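Long-range contacts in halogenase PltM (Pseudomonas fluorescens, PDB 6BZN), which halogenates phenolic substrates, accepting more than one halide, and is a flavoprotein that binds FAD: residues 59-64 against 138-143; 219-224 against 271-276; 243-248 against 262-267; 255-260 against 347-352. All blocks are in the same frame, centred on the assembly; numbering follows the deposited sequence.

Contact 1 (59-64 against 138-143); sequences RFSVGE and LFRQDI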
loop_
_atom_site.group_PDB
_atom_site.type_symbol
_atom_site.label_atom_id
_atom_site.label_comp_id
_atom_site.label_asym_id
_atom_site.label_seq_id
_atom_site.Cartn_x
_atom_site.Cartn_y
_atom_site.Cartn_z
ATOM N N ARG A 59 17.658 -0.922 -7.174
ATOM C CA ARG A 59 17.498 0.279 -6.357
ATOM C C ARG A 59 16.541 0.072 -5.202
ATOM O O ARG A 59 15.641 -0.744 -5.257
ATOM C CB ARG A 59 17.066 1.480 -7.217
ATOM C CG ARG A 59 15.596 1.557 -7.578
ATOM C CD ARG A 59 15.107 0.441 -8.490
ATOM N NE ARG A 59 13.815 0.846 -9.065
ATOM C CZ ARG A 59 13.631 1.450 -10.254
ATOM N NH1 ARG A 59 14.640 1.687 -11.095
ATOM N NH2 ARG A 59 12.395 1.792 -10.633
ATOM N N PHE A 60 16.735 0.887 -4.184
ATOM C CA PHE A 60 15.953 0.848 -2.958
ATOM C C PHE A 60 14.574 1.461 -3.183
ATOM O O PHE A 60 14.406 2.404 -3.962
ATOM C CB PHE A 60 16.750 1.585 -1.884
ATOM C CG PHE A 60 15.963 2.010 -0.688
ATOM C CD1 PHE A 60 15.829 1.168 0.409
ATOM C CD2 PHE A 60 15.430 3.292 -0.626
ATOM C CE1 PHE A 60 15.137 1.581 1.535
ATOM C CE2 PHE A 60 14.735 3.714 0.495
ATOM C CZ PHE A 60 14.587 2.853 1.580
ATOM N N SER A 61 13.576 0.888 -2.525
ATOM C CA SER A 61 12.261 1.500 -2.453
ATOM C C SER A 61 11.572 1.041 -1.158
ATOM O O SER A 61 11.866 -0.043 -0.674
ATOM C CB SER A 61 11.454 1.117 -3.700
ATOM O OG SER A 61 10.097 1.462 -3.554
ATOM N N VAL A 62 10.708 1.873 -0.580
ATOM C CA VAL A 62 9.825 1.405 0.514
ATOM C C VAL A 62 8.481 0.987 -0.102
ATOM O O VAL A 62 8.364 0.923 -1.330
ATOM C CB VAL A 62 9.694 2.411 1.695
ATOM C CG1 VAL A 62 10.978 2.404 2.528
ATOM C CG2 VAL A 62 9.352 3.804 1.199
ATOM N N GLY A 63 7.478 0.674 0.728
ATOM C CA GLY A 63 6.239 0.067 0.241
ATOM C C GLY A 63 6.424 -1.427 0.370
ATOM O O GLY A 63 6.477 -2.152 -0.613
ATOM N N GLU A 64 6.534 -1.877 1.616
ATOM C CA GLU A 64 7.079 -3.197 1.921
ATOM C C GLU A 64 6.088 -4.170 2.545
ATOM O O GLU A 64 6.280 -5.384 2.444
ATOM C CB GLU A 64 8.290 -3.037 2.833
ATOM C CG GLU A 64 9.414 -2.211 2.183
ATOM C CD GLU A 64 10.337 -1.509 3.157
ATOM O OE1 GLU A 64 9.843 -0.830 4.086
ATOM O OE2 GLU A 64 11.572 -1.590 2.948
ATOM N N LEU A 138 8.299 -7.184 1.853
ATOM C CA LEU A 138 8.946 -7.183 0.544
ATOM C C LEU A 138 10.217 -6.360 0.554
ATOM O O LEU A 138 10.171 -5.163 0.846
ATOM C CB LEU A 138 7.980 -6.617 -0.493
ATOM C CG LEU A 138 6.640 -7.323 -0.674
ATOM C CD1 LEU A 138 5.726 -6.465 -1.509
ATOM C CD2 LEU A 138 6.819 -8.680 -1.330
ATOM N N PHE A 139 11.353 -6.992 0.246
ATOM C CA PHE A 139 12.618 -6.294 0.099
ATOM C C PHE A 139 12.624 -5.818 -1.334
ATOM O O PHE A 139 12.963 -6.565 -2.255
ATOM C CB PHE A 139 13.793 -7.229 0.430
ATOM C CG PHE A 139 15.140 -6.554 0.500
ATOM C CD1 PHE A 139 15.340 -5.423 1.289
ATOM C CD2 PHE A 139 16.242 -7.093 -0.179
ATOM C CE1 PHE A 139 16.593 -4.827 1.381
ATOM C CE2 PHE A 139 17.499 -6.489 -0.086
ATOM C CZ PHE A 139 17.669 -5.362 0.697
ATOM N N ARG A 140 12.207 -4.571 -1.528
ATOM C CA ARG A 140 11.784 -4.116 -2.858
ATOM C C ARG A 140 12.884 -4.115 -3.920
ATOM O O ARG A 140 12.611 -4.400 -5.091
ATOM C CB ARG A 140 11.117 -2.748 -2.757
ATOM C CG ARG A 140 9.781 -2.767 -2.016
ATOM C CD ARG A 140 8.665 -3.458 -2.794
ATOM N NE ARG A 140 8.466 -2.752 -4.061
ATOM C CZ ARG A 140 7.735 -1.651 -4.218
ATOM N NH1 ARG A 140 7.004 -1.154 -3.232
ATOM N NH2 ARG A 140 7.700 -1.070 -5.410
ATOM N N GLN A 141 14.131 -3.853 -3.534
ATOM C CA GLN A 141 15.209 -3.982 -4.520
ATOM C C GLN A 141 15.207 -5.325 -5.246
ATOM O O GLN A 141 15.487 -5.384 -6.432
ATOM C CB GLN A 141 16.589 -3.701 -3.919
ATOM C CG GLN A 141 17.036 -4.621 -2.799
ATOM C CD GLN A 141 18.531 -4.528 -2.561
ATOM O OE1 GLN A 141 19.007 -3.599 -1.919
ATOM N NE2 GLN A 141 19.285 -5.510 -3.084
ATOM N N ASP A 142 14.918 -6.409 -4.536
ATOM C CA ASP A 142 14.973 -7.745 -5.137
ATOM C C ASP A 142 13.649 -8.118 -5.773
ATOM O O ASP A 142 13.618 -8.703 -6.854
ATOM C CB ASP A 142 15.379 -8.790 -4.108
ATOM C CG ASP A 142 16.859 -8.682 -3.685
ATOM O OD1 ASP A 142 17.663 -7.946 -4.316
ATOM O OD2 ASP A 142 17.208 -9.353 -2.681
ATOM N N ILE A 143 12.555 -7.753 -5.115
ATOM C CA ILE A 143 11.219 -8.019 -5.629
ATOM C C ILE A 143 11.002 -7.304 -6.960
ATOM O O ILE A 143 10.552 -7.926 -7.926
ATOM C CB ILE A 143 10.136 -7.603 -4.594
ATOM C CG1 ILE A 143 10.218 -8.486 -3.343
ATOM C CG2 ILE A 143 8.733 -7.619 -5.192
ATOM C CD1 ILE A 143 9.853 -9.938 -3.541
HETATM O O HOH W 1 15.647 -3.015 -7.838
HETATM O O HOH W 2 13.174 -1.217 -6.277
HETATM O O HOH W 3 14.690 -2.178 -1.338
HETATM O O HOH W 4 12.479 -2.443 0.499
#
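Arg140, on the first turn of helix 140-153, folds back against the loop 59-64 at the FAD site of this flavin-dependent halogenase; Arg59, Ser61, Val62 and Arg140 all bind FAD, although no FAD is bound in this model. Two direct hydrogen bonds join the segments. Leu138 N donates to Glu64 O at 2.8 Å, almost straight at 175°, just before the helix begins. Arg140 NH1 gives the second, to Gly63 O at 2.9 Å; the acceptor lies in the guanidinium plane and the N-H meets a carbonyl lone pair. Bends at chi2 and chi3 (-70° and -60°) curl the arginine chain so that its head returns to this backbone, while NE forms a salt bridge with Asp144. Among the looser contacts, Ser61 OG sits over one guanidinium face, 3.9 Å from Arg140 NH2, and itself bonds to Val62 O. Replaced by an alanine, Arg140 could no longer reach Gly63 O or pair with Asp144, which would probably leave the loop at Gly63 less firmly held. Waters bridge the two backbones. One molecule donates to Ser61 O and Glu64 OE2 and accepts from Arg140 N, tying loop, carboxylate and helix start together; the carboxylate is also held by the neighbouring sheet. Further along, Gln141 CA makes a CA-H...O contact with Arg59 O at 3.3 Å.

Contact 2 (219-224 against 271-276); sequences FTHMLN and NQLCSI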
loop_
_atom_site.group_PDB
_atom_site.type_symbol
_atom_site.label_atom_id
_atom_site.label_comp_id
_atom_site.label_asym_id
_atom_site.label_seq_id
_atom_site.Cartn_x
_atom_site.Cartn_y
_atom_site.Cartn_z
ATOM N N PHE A 219 12.600 7.511 6.593
ATOM C CA PHE A 219 12.756 6.066 6.464
ATOM C C PHE A 219 14.146 5.614 6.050
ATOM O O PHE A 219 14.902 6.339 5.382
ATOM C CB PHE A 219 11.704 5.468 5.524
ATOM C CG PHE A 219 11.565 6.192 4.214
ATOM C CD1 PHE A 219 10.774 7.333 4.118
ATOM C CD2 PHE A 219 12.230 5.751 3.090
ATOM C CE1 PHE A 219 10.644 8.015 2.914
ATOM C CE2 PHE A 219 12.097 6.420 1.881
ATOM C CZ PHE A 219 11.299 7.550 1.792
ATOM N N THR A 220 14.473 4.399 6.475
ATOM C CA THR A 220 15.771 3.810 6.200
ATOM C C THR A 220 15.707 2.298 6.451
ATOM O O THR A 220 14.662 1.762 6.859
ATOM C CB THR A 220 16.886 4.470 7.062
ATOM O OG1 THR A 220 18.167 4.094 6.555
ATOM C CG2 THR A 220 16.799 4.058 8.531
ATOM N N HIS A 221 16.832 1.636 6.226
ATOM C CA HIS A 221 17.013 0.259 6.610
ATOM C C HIS A 221 18.164 0.153 7.607
ATOM O O HIS A 221 19.183 0.829 7.459
ATOM C CB HIS A 221 17.332 -0.616 5.398
ATOM C CG HIS A 221 16.165 -0.898 4.505
ATOM N ND1 HIS A 221 16.298 -1.604 3.328
ATOM C CD2 HIS A 221 14.856 -0.578 4.604
ATOM C CE1 HIS A 221 15.114 -1.729 2.755
ATOM N NE2 HIS A 221 14.219 -1.124 3.515
ATOM N N MET A 222 17.996 -0.721 8.599
ATOM C CA MET A 222 18.967 -0.869 9.685
ATOM C C MET A 222 19.368 -2.300 9.944
ATOM O O MET A 222 18.601 -3.246 9.693
ATOM C CB MET A 222 18.419 -0.291 10.986
ATOM C CG MET A 222 18.044 1.182 10.919
ATOM S SD MET A 222 17.758 1.788 12.591
ATOM C CE MET A 222 17.156 3.428 12.229
ATOM N N LEU A 223 20.574 -2.444 10.490
ATOM C CA LEU A 223 21.068 -3.711 11.018
ATOM C C LEU A 223 20.927 -3.759 12.521
ATOM O O LEU A 223 20.931 -2.726 13.190
ATOM C CB LEU A 223 22.560 -3.865 10.737
ATOM C CG LEU A 223 22.946 -4.014 9.282
ATOM C CD1 LEU A 223 24.396 -3.588 9.068
ATOM C CD2 LEU A 223 22.714 -5.464 8.888
ATOM N N ASN A 224 20.872 -4.982 13.040
ATOM C CA ASN A 224 20.843 -5.246 14.480
ATOM C C ASN A 224 19.700 -4.558 15.226
ATOM O O ASN A 224 19.880 -4.102 16.362
ATOM C CB ASN A 224 22.211 -4.899 15.115
ATOM C CG ASN A 224 23.290 -5.898 14.745
ATOM O OD1 ASN A 224 22.993 -7.040 14.404
ATOM N ND2 ASN A 224 24.548 -5.480 14.805
ATOM N N ASN A 271 18.263 -12.142 4.681
ATOM C CA ASN A 271 18.410 -10.697 4.763
ATOM C C ASN A 271 18.642 -10.320 6.220
ATOM O O ASN A 271 17.973 -10.856 7.091
ATOM C CB ASN A 271 17.159 -10.017 4.206
ATOM C CG ASN A 271 17.382 -8.552 3.885
ATOM O OD1 ASN A 271 17.989 -7.814 4.656
ATOM N ND2 ASN A 271 16.870 -8.117 2.757
ATOM N N GLN A 272 19.602 -9.436 6.491
ATOM C CA GLN A 272 19.909 -8.997 7.863
ATOM C C GLN A 272 19.192 -7.717 8.290
ATOM O O GLN A 272 19.241 -7.330 9.462
ATOM C CB GLN A 272 21.409 -8.764 8.011
ATOM C CG GLN A 272 22.254 -10.005 7.766
ATOM C CD GLN A 272 23.735 -9.680 7.861
ATOM O OE1 GLN A 272 24.191 -9.184 8.885
ATOM N NE2 GLN A 272 24.484 -9.927 6.786
ATOM N N LEU A 273 18.525 -7.062 7.352
ATOM C CA LEU A 273 18.031 -5.724 7.580
ATOM C C LEU A 273 16.628 -5.708 8.132
ATOM O O LEU A 273 15.863 -6.675 8.007
ATOM C CB LEU A 273 18.061 -4.928 6.273
ATOM C CG LEU A 273 19.447 -4.776 5.628
ATOM C CD1 LEU A 273 19.287 -4.211 4.219
ATOM C CD2 LEU A 273 20.338 -3.892 6.502
ATOM N N CYS A 274 16.302 -4.554 8.689
ATOM C CA CYS A 274 14.988 -4.214 9.142
ATOM C C CYS A 274 14.635 -2.814 8.645
ATOM O O CYS A 274 15.414 -1.858 8.778
ATOM C CB CYS A 274 14.958 -4.292 10.665
ATOM S SG CYS A 274 13.369 -3.919 11.435
ATOM N N SER A 275 13.447 -2.688 8.067
ATOM C CA SER A 275 12.985 -1.393 7.597
ATOM C C SER A 275 12.395 -0.602 8.747
ATOM O O SER A 275 11.632 -1.149 9.556
ATOM C CB SER A 275 11.970 -1.574 6.474
ATOM O OG SER A 275 11.518 -0.322 6.011
ATOM N N ILE A 276 12.755 0.678 8.815
ATOM C CA ILE A 276 12.320 1.577 9.872
ATOM C C ILE A 276 11.838 2.870 9.213
ATOM O O ILE A 276 12.564 3.474 8.414
ATOM C CB ILE A 276 13.472 1.912 10.860
ATOM C CG1 ILE A 276 14.075 0.635 11.486
ATOM C CG2 ILE A 276 12.995 2.886 11.932
ATOM C CD1 ILE A 276 13.158 -0.208 12.362
HETATM O O HOH W 5 17.953 -5.566 11.761
HETATM O O HOH W 6 20.694 -7.431 11.744
#
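The His221 imidazole lies beside Ser275, its antiparallel neighbour in the mixed sheet, with Ser275 CB approaching it obliquely, 3.6 Å from His221 CD2. Leu273 CD1 approaches ND1 obliquely, the leucine crossing the histidine at about a right angle. The rings of Phe60 and Phe263 each meet the imidazole in an edge-to-face arrangement. His221 NE2 and Ser275 OG are hydrogen-bonded to the two oxygens of one carboxylate, that of Glu64, so this face of the sheet meets loop 59-64, which carries residues of the FAD site. With CG anti to the carbonyl carbon (chi1 -74°), the ring stands beside Ser275 and within range of that acid.

Strands 215-223 and 273-281 run antiparallel here, and His221 and Ser275 form a non-hydrogen-bonded pair between two hydrogen-bonded ones. Thr220 and Ile276 exchange both backbone bonds, as do Met222 and Cys274; the bond from Met222 N to Cys274 O is 2.8 Å long. On the other face, Met222 and Ile276 cross at about a right angle, Met222 SD resting 4.0 Å from Ile276 CG1, and Trp318 of the next strand touches Met222.

Toward the edge of the contact, Asn271 OD1 accepts from Leu273 N in an Asx turn that leads into the strand. Beyond Met222, Leu223 CD2 packs on Leu273 CD2 at 3.7 Å and, from the same methyl, on Gln272 CB.

Contact 3 (243-248 against 262-267); sequences ELFKST and PFNNHP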
loop_
_atom_site.group_PDB
_atom_site.type_symbol
_atom_site.label_atom_id
_atom_site.label_comp_id
_atom_site.label_asym_id
_atom_site.label_seq_id
_atom_site.Cartn_x
_atom_site.Cartn_y
_atom_site.Cartn_z
ATOM N N GLU A 243 4.243 -13.641 17.295
ATOM C CA GLU A 243 5.398 -12.821 17.635
ATOM C C GLU A 243 5.266 -11.494 16.900
ATOM O O GLU A 243 5.043 -11.483 15.678
ATOM C CB GLU A 243 6.709 -13.458 17.184
ATOM C CG GLU A 243 7.108 -14.750 17.862
ATOM C CD GLU A 243 8.267 -15.430 17.152
ATOM O OE1 GLU A 243 9.236 -14.745 16.749
ATOM O OE2 GLU A 243 8.205 -16.656 16.975
ATOM N N LEU A 244 5.423 -10.390 17.616
ATOM C CA LEU A 244 5.376 -9.078 16.971
ATOM C C LEU A 244 6.568 -8.904 16.018
ATOM O O LEU A 244 6.462 -8.183 15.028
ATOM C CB LEU A 244 5.312 -7.935 17.969
ATOM C CG LEU A 244 4.261 -7.868 19.088
ATOM C CD1 LEU A 244 3.815 -6.427 19.305
ATOM C CD2 LEU A 244 3.062 -8.761 18.881
ATOM N N PHE A 245 7.671 -9.601 16.313
ATOM C CA PHE A 245 8.818 -9.722 15.409
ATOM C C PHE A 245 8.417 -10.230 14.019
ATOM O O PHE A 245 8.958 -9.776 13.011
ATOM C CB PHE A 245 9.860 -10.670 16.034
ATOM C CG PHE A 245 11.152 -10.791 15.266
ATOM C CD1 PHE A 245 11.854 -9.658 14.846
ATOM C CD2 PHE A 245 11.707 -12.052 15.011
ATOM C CE1 PHE A 245 13.058 -9.778 14.152
ATOM C CE2 PHE A 245 12.921 -12.174 14.321
ATOM C CZ PHE A 245 13.596 -11.031 13.908
ATOM N N LYS A 246 7.468 -11.165 13.991
ATOM C CA LYS A 246 6.902 -11.722 12.771
ATOM C C LYS A 246 5.600 -11.011 12.392
ATOM O O LYS A 246 4.612 -11.644 12.026
ATOM C CB LYS A 246 6.663 -13.236 12.938
ATOM C CG LYS A 246 7.915 -14.052 13.232
ATOM C CD LYS A 246 7.597 -15.540 13.194
ATOM C CE LYS A 246 8.784 -16.420 13.592
ATOM N NZ LYS A 246 9.844 -16.463 12.548
ATOM N N SER A 247 5.622 -9.685 12.451
ATOM C CA SER A 247 4.490 -8.850 12.102
ATOM C C SER A 247 4.992 -7.509 11.590
ATOM O O SER A 247 6.149 -7.139 11.807
ATOM C CB SER A 247 3.608 -8.620 13.333
ATOM O OG SER A 247 4.131 -7.602 14.172
ATOM N N THR A 248 4.117 -6.783 10.921
ATOM C CA THR A 248 4.343 -5.369 10.667
ATOM C C THR A 248 3.954 -4.618 11.934
ATOM O O THR A 248 2.778 -4.476 12.239
ATOM C CB THR A 248 3.477 -4.888 9.512
ATOM O OG1 THR A 248 3.654 -5.782 8.402
ATOM C CG2 THR A 248 3.809 -3.450 9.112
ATOM N N PRO A 262 10.791 -6.162 9.854
ATOM C CA PRO A 262 12.012 -6.956 9.651
ATOM C C PRO A 262 12.037 -7.727 8.352
ATOM O O PRO A 262 10.996 -8.253 7.922
ATOM C CB PRO A 262 11.988 -7.947 10.823
ATOM C CG PRO A 262 11.110 -7.309 11.829
ATOM C CD PRO A 262 10.048 -6.638 11.030
ATOM N N PHE A 263 13.214 -7.794 7.727
ATOM C CA PHE A 263 13.463 -8.786 6.672
ATOM C C PHE A 263 14.217 -10.001 7.215
ATOM O O PHE A 263 14.425 -10.948 6.474
ATOM C CB PHE A 263 14.228 -8.186 5.489
ATOM C CG PHE A 263 13.590 -6.940 4.923
ATOM C CD1 PHE A 263 12.389 -7.014 4.236
ATOM C CD2 PHE A 263 14.192 -5.697 5.088
ATOM C CE1 PHE A 263 11.806 -5.877 3.713
ATOM C CE2 PHE A 263 13.613 -4.553 4.577
ATOM C CZ PHE A 263 12.422 -4.644 3.880
ATOM N N ASN A 264 14.594 -9.971 8.494
ATOM C CA ASN A 264 15.453 -10.995 9.119
ATOM C C ASN A 264 14.704 -11.917 10.101
ATOM O O ASN A 264 15.304 -12.464 11.021
ATOM C CB ASN A 264 16.666 -10.325 9.797
ATOM C CG ASN A 264 16.298 -9.505 11.014
ATOM O OD1 ASN A 264 15.208 -8.935 11.086
ATOM N ND2 ASN A 264 17.209 -9.423 11.972
ATOM N N ASN A 265 13.406 -12.087 9.878
ATOM C CA ASN A 265 12.521 -12.813 10.784
ATOM C C ASN A 265 11.975 -14.111 10.192
ATOM O O ASN A 265 11.066 -14.717 10.772
ATOM C CB ASN A 265 11.356 -11.902 11.202
ATOM C CG ASN A 265 10.465 -11.486 10.033
ATOM O OD1 ASN A 265 10.713 -11.836 8.878
ATOM N ND2 ASN A 265 9.437 -10.704 10.331
ATOM N N HIS A 266 12.495 -14.509 9.029
ATOM C CA HIS A 266 12.046 -15.706 8.328
ATOM C C HIS A 266 13.091 -16.794 8.585
ATOM O O HIS A 266 14.275 -16.560 8.379
ATOM C CB HIS A 266 11.917 -15.442 6.822
ATOM C CG HIS A 266 11.206 -16.532 6.081
ATOM N ND1 HIS A 266 9.884 -16.446 5.707
ATOM C CD2 HIS A 266 11.627 -17.748 5.671
ATOM C CE1 HIS A 266 9.527 -17.558 5.088
ATOM N NE2 HIS A 266 10.567 -18.368 5.058
ATOM N N PRO A 267 12.660 -17.996 9.008
ATOM C CA PRO A 267 13.681 -19.012 9.337
ATOM C C PRO A 267 14.586 -19.439 8.156
ATOM O O PRO A 267 15.725 -19.808 8.384
ATOM C CB PRO A 267 12.865 -20.199 9.885
ATOM C CG PRO A 267 11.425 -19.804 9.837
ATOM C CD PRO A 267 11.288 -18.538 9.052
#
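Phe245 O and Asn265 O, two backbone acceptors on facing loops, are each taken up by a side chain from the other segment. Asn265 ND2 donates to Phe245 O at 2.9 Å, nearly straight (174°), with the acceptor in its amide plane; OD1 of the same amide accepts from Ile106 N, so both ends are used. In return, Lys246 NZ reaches Asn265 O at 2.8 Å, its otherwise extended chain bending at chi4 (-72°). Ser247 OG bonds within its own loop to Leu244 O.

The Phe245 ring lies against the same asparagine: Asn265 CB sits over one face in a CH-pi contact, 3.7 Å from the Phe245 ring centroid, while Pro262 CG touches CD1 obliquely. Loss of the ring to an alanine at Phe245 would probably open a gap beside Pro262 and leave Asn265 CB without its aromatic cover. Each loop thus supplies a side-chain donor to a backbone carbonyl of the other, which fixes backbone positions without a salt bridge across the two segments.

Contact 4 (255-260 against 347-352); sequences EGWLWV and DPLFSR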
loop_
_atom_site.group_PDB
_atom_site.type_symbol
_atom_site.label_atom_id
_atom_site.label_comp_id
_atom_site.label_asym_id
_atom_site.label_seq_id
_atom_site.Cartn_x
_atom_site.Cartn_y
_atom_site.Cartn_z
ATOM N N GLU A 255 1.266 12.116 18.020
ATOM C CA GLU A 255 1.697 12.957 16.891
ATOM C C GLU A 255 2.182 12.175 15.677
ATOM O O GLU A 255 2.580 12.769 14.672
ATOM C CB GLU A 255 2.772 13.977 17.334
ATOM C CG GLU A 255 4.159 13.429 17.647
ATOM C CD GLU A 255 4.338 12.918 19.072
ATOM O OE1 GLU A 255 3.340 12.729 19.793
ATOM O OE2 GLU A 255 5.496 12.697 19.483
ATOM N N GLY A 256 2.152 10.851 15.753
ATOM C CA GLY A 256 2.747 10.055 14.701
ATOM C C GLY A 256 2.889 8.588 14.988
ATOM O O GLY A 256 2.294 8.048 15.919
ATOM N N TRP A 257 3.695 7.938 14.165
ATOM C CA TRP A 257 3.954 6.523 14.335
ATOM C C TRP A 257 5.268 6.101 13.704
ATOM O O TRP A 257 5.838 6.826 12.874
ATOM C CB TRP A 257 2.792 5.704 13.780
ATOM C CG TRP A 257 2.665 5.637 12.287
ATOM C CD1 TRP A 257 2.177 6.607 11.444
ATOM C CD2 TRP A 257 2.973 4.505 11.461
ATOM N NE1 TRP A 257 2.181 6.142 10.149
ATOM C CE2 TRP A 257 2.657 4.854 10.133
ATOM C CE3 TRP A 257 3.498 3.229 11.717
ATOM C CZ2 TRP A 257 2.862 3.970 9.060
ATOM C CZ3 TRP A 257 3.675 2.357 10.672
ATOM C CH2 TRP A 257 3.368 2.730 9.350
ATOM N N LEU A 258 5.744 4.936 14.129
ATOM C CA LEU A 258 6.977 4.347 13.629
ATOM C C LEU A 258 6.744 2.870 13.299
ATOM O O LEU A 258 6.098 2.131 14.071
ATOM C CB LEU A 258 8.114 4.538 14.649
ATOM C CG LEU A 258 9.472 3.854 14.400
ATOM C CD1 LEU A 258 10.629 4.622 15.037
ATOM C CD2 LEU A 258 9.483 2.412 14.917
ATOM N N TRP A 259 7.282 2.435 12.165
ATOM C CA TRP A 259 7.198 1.033 11.764
ATOM C C TRP A 259 8.492 0.285 12.027
ATOM O O TRP A 259 9.572 0.853 11.887
ATOM C CB TRP A 259 6.781 0.901 10.296
ATOM C CG TRP A 259 7.823 1.090 9.166
ATOM C CD1 TRP A 259 8.917 0.311 8.895
ATOM C CD2 TRP A 259 7.764 2.062 8.116
ATOM N NE1 TRP A 259 9.548 0.749 7.745
ATOM C CE2 TRP A 259 8.865 1.826 7.252
ATOM C CE3 TRP A 259 6.887 3.119 7.816
ATOM C CZ2 TRP A 259 9.115 2.606 6.111
ATOM C CZ3 TRP A 259 7.148 3.907 6.681
ATOM C CH2 TRP A 259 8.250 3.647 5.853
ATOM N N VAL A 260 8.342 -0.992 12.394
ATOM C CA VAL A 260 9.424 -1.953 12.474
ATOM C C VAL A 260 9.001 -3.128 11.585
ATOM O O VAL A 260 8.047 -3.863 11.897
ATOM C CB VAL A 260 9.684 -2.400 13.929
ATOM C CG1 VAL A 260 10.870 -3.348 14.001
ATOM C CG2 VAL A 260 9.927 -1.188 14.822
ATOM N N ASP A 347 -0.460 7.670 2.929
ATOM C CA ASP A 347 0.445 7.367 4.035
ATOM C C ASP A 347 0.846 5.900 3.973
ATOM O O ASP A 347 0.113 5.094 3.427
ATOM C CB ASP A 347 -0.267 7.673 5.370
ATOM C CG ASP A 347 0.686 7.850 6.555
ATOM O OD1 ASP A 347 1.034 6.817 7.170
ATOM O OD2 ASP A 347 1.048 9.018 6.910
ATOM N N PRO A 348 2.016 5.549 4.526
ATOM C CA PRO A 348 2.329 4.124 4.650
ATOM C C PRO A 348 1.374 3.336 5.555
ATOM O O PRO A 348 1.310 2.100 5.443
ATOM C CB PRO A 348 3.736 4.114 5.242
ATOM C CG PRO A 348 3.953 5.499 5.788
ATOM C CD PRO A 348 3.171 6.393 4.880
ATOM N N LEU A 349 0.644 4.031 6.427
ATOM C CA LEU A 349 -0.206 3.386 7.424
ATOM C C LEU A 349 -1.280 2.525 6.787
ATOM O O LEU A 349 -2.110 3.012 6.026
ATOM C CB LEU A 349 -0.872 4.420 8.332
ATOM C CG LEU A 349 -1.701 3.824 9.473
ATOM C CD1 LEU A 349 -0.798 3.151 10.489
ATOM C CD2 LEU A 349 -2.579 4.870 10.139
ATOM N N PHE A 350 -1.258 1.243 7.128
ATOM C CA PHE A 350 -2.147 0.205 6.571
ATOM C C PHE A 350 -1.781 -0.269 5.178
ATOM O O PHE A 350 -2.480 -1.126 4.632
ATOM C CB PHE A 350 -3.639 0.583 6.612
ATOM C CG PHE A 350 -4.176 0.795 7.990
ATOM C CD1 PHE A 350 -4.149 -0.240 8.911
ATOM C CD2 PHE A 350 -4.726 1.999 8.361
ATOM C CE1 PHE A 350 -4.646 -0.082 10.189
ATOM C CE2 PHE A 350 -5.229 2.170 9.639
ATOM C CZ PHE A 350 -5.191 1.130 10.554
ATOM N N SER A 351 -0.706 0.271 4.596
ATOM C CA SER A 351 -0.152 -0.231 3.358
ATOM C C SER A 351 -1.203 -0.347 2.230
ATOM O O SER A 351 -1.264 -1.326 1.497
ATOM C CB SER A 351 0.604 -1.545 3.641
ATOM O OG SER A 351 1.584 -1.752 2.654
ATOM N N ARG A 352 -2.026 0.691 2.092
ATOM C CA ARG A 352 -3.072 0.708 1.075
ATOM C C ARG A 352 -2.536 0.990 -0.343
ATOM O O ARG A 352 -3.175 0.610 -1.320
ATOM C CB ARG A 352 -4.169 1.728 1.424
ATOM C CG ARG A 352 -4.828 1.519 2.787
ATOM C CD ARG A 352 -5.366 0.108 3.012
ATOM N NE ARG A 352 -6.402 -0.242 2.040
ATOM C CZ ARG A 352 -7.125 -1.360 2.051
ATOM N NH1 ARG A 352 -6.947 -2.293 2.997
ATOM N NH2 ARG A 352 -8.040 -1.545 1.098
#
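Pro348 projects from its turn as a bump against two indoles of strand 256-262, Trp257 and Trp259. Pro348 CG lies 3.8 Å from Trp257 CZ2 and 3.7 Å from Trp259 CZ3. The second indole offers its edge to the proline, whereas the first is met obliquely. Both tryptophans extend from the same side of the strand, and their rings make the hollow that receives the pyrrolidine.

Leu349 CD1 sits above the centre of the Trp257 six-membered ring, a CH-pi contact 4.0 Å from its centroid and only 15° off the normal, while the leucine CB and backbone pass alongside CZ2. CG anti to the backbone N (chi1 -176°) carries the methyl over that face. At the ring edge, Trp257 NE1 donates to Asp347 OD1 in a long bond of 3.3 Å, the oxygen close to the indole plane and using its syn lone pair. The anti lone pair of OD1 accepts from Leu349 N, so one buried oxygen is gripped twice; OD2 turns to Tyr404 and Thr215. Trp259 NE1 points elsewhere, to Ser275.

The loop therefore joins an Asx turn, closed at Leu349 N, to a type II beta turn from Pro348 to Ser351, closed by Ser351 N and Pro348 O. Packed on the mixed sheet, these turns lead into helix 352-374 and present Ser351, a residue of the FAD site.

Contacts 2 and 4 are the buried pair and share the mixed sheet, where strands 256-262 and 273-281 are neighbours; contacts 1 and 3 are only partly buried and join loops or a helix start. Their chemistry follows: regular backbone pairing in contact 2, aromatic and proline packing in contact 4, arginine and water bridging in contact 1, side-chain-to-backbone bonds in contact 3. Glu64 links contact 1 to contact 2, and Ser275 also meets Trp259 of contact 4. Phe263 ties 262-267 to strand 273-281 through a backbone bond to Leu273. Contacts 1 and 4 hold FAD-binding residues; contacts 2 and 3 hold none but touch Val62 and Ala65 through Phe219 and Thr248.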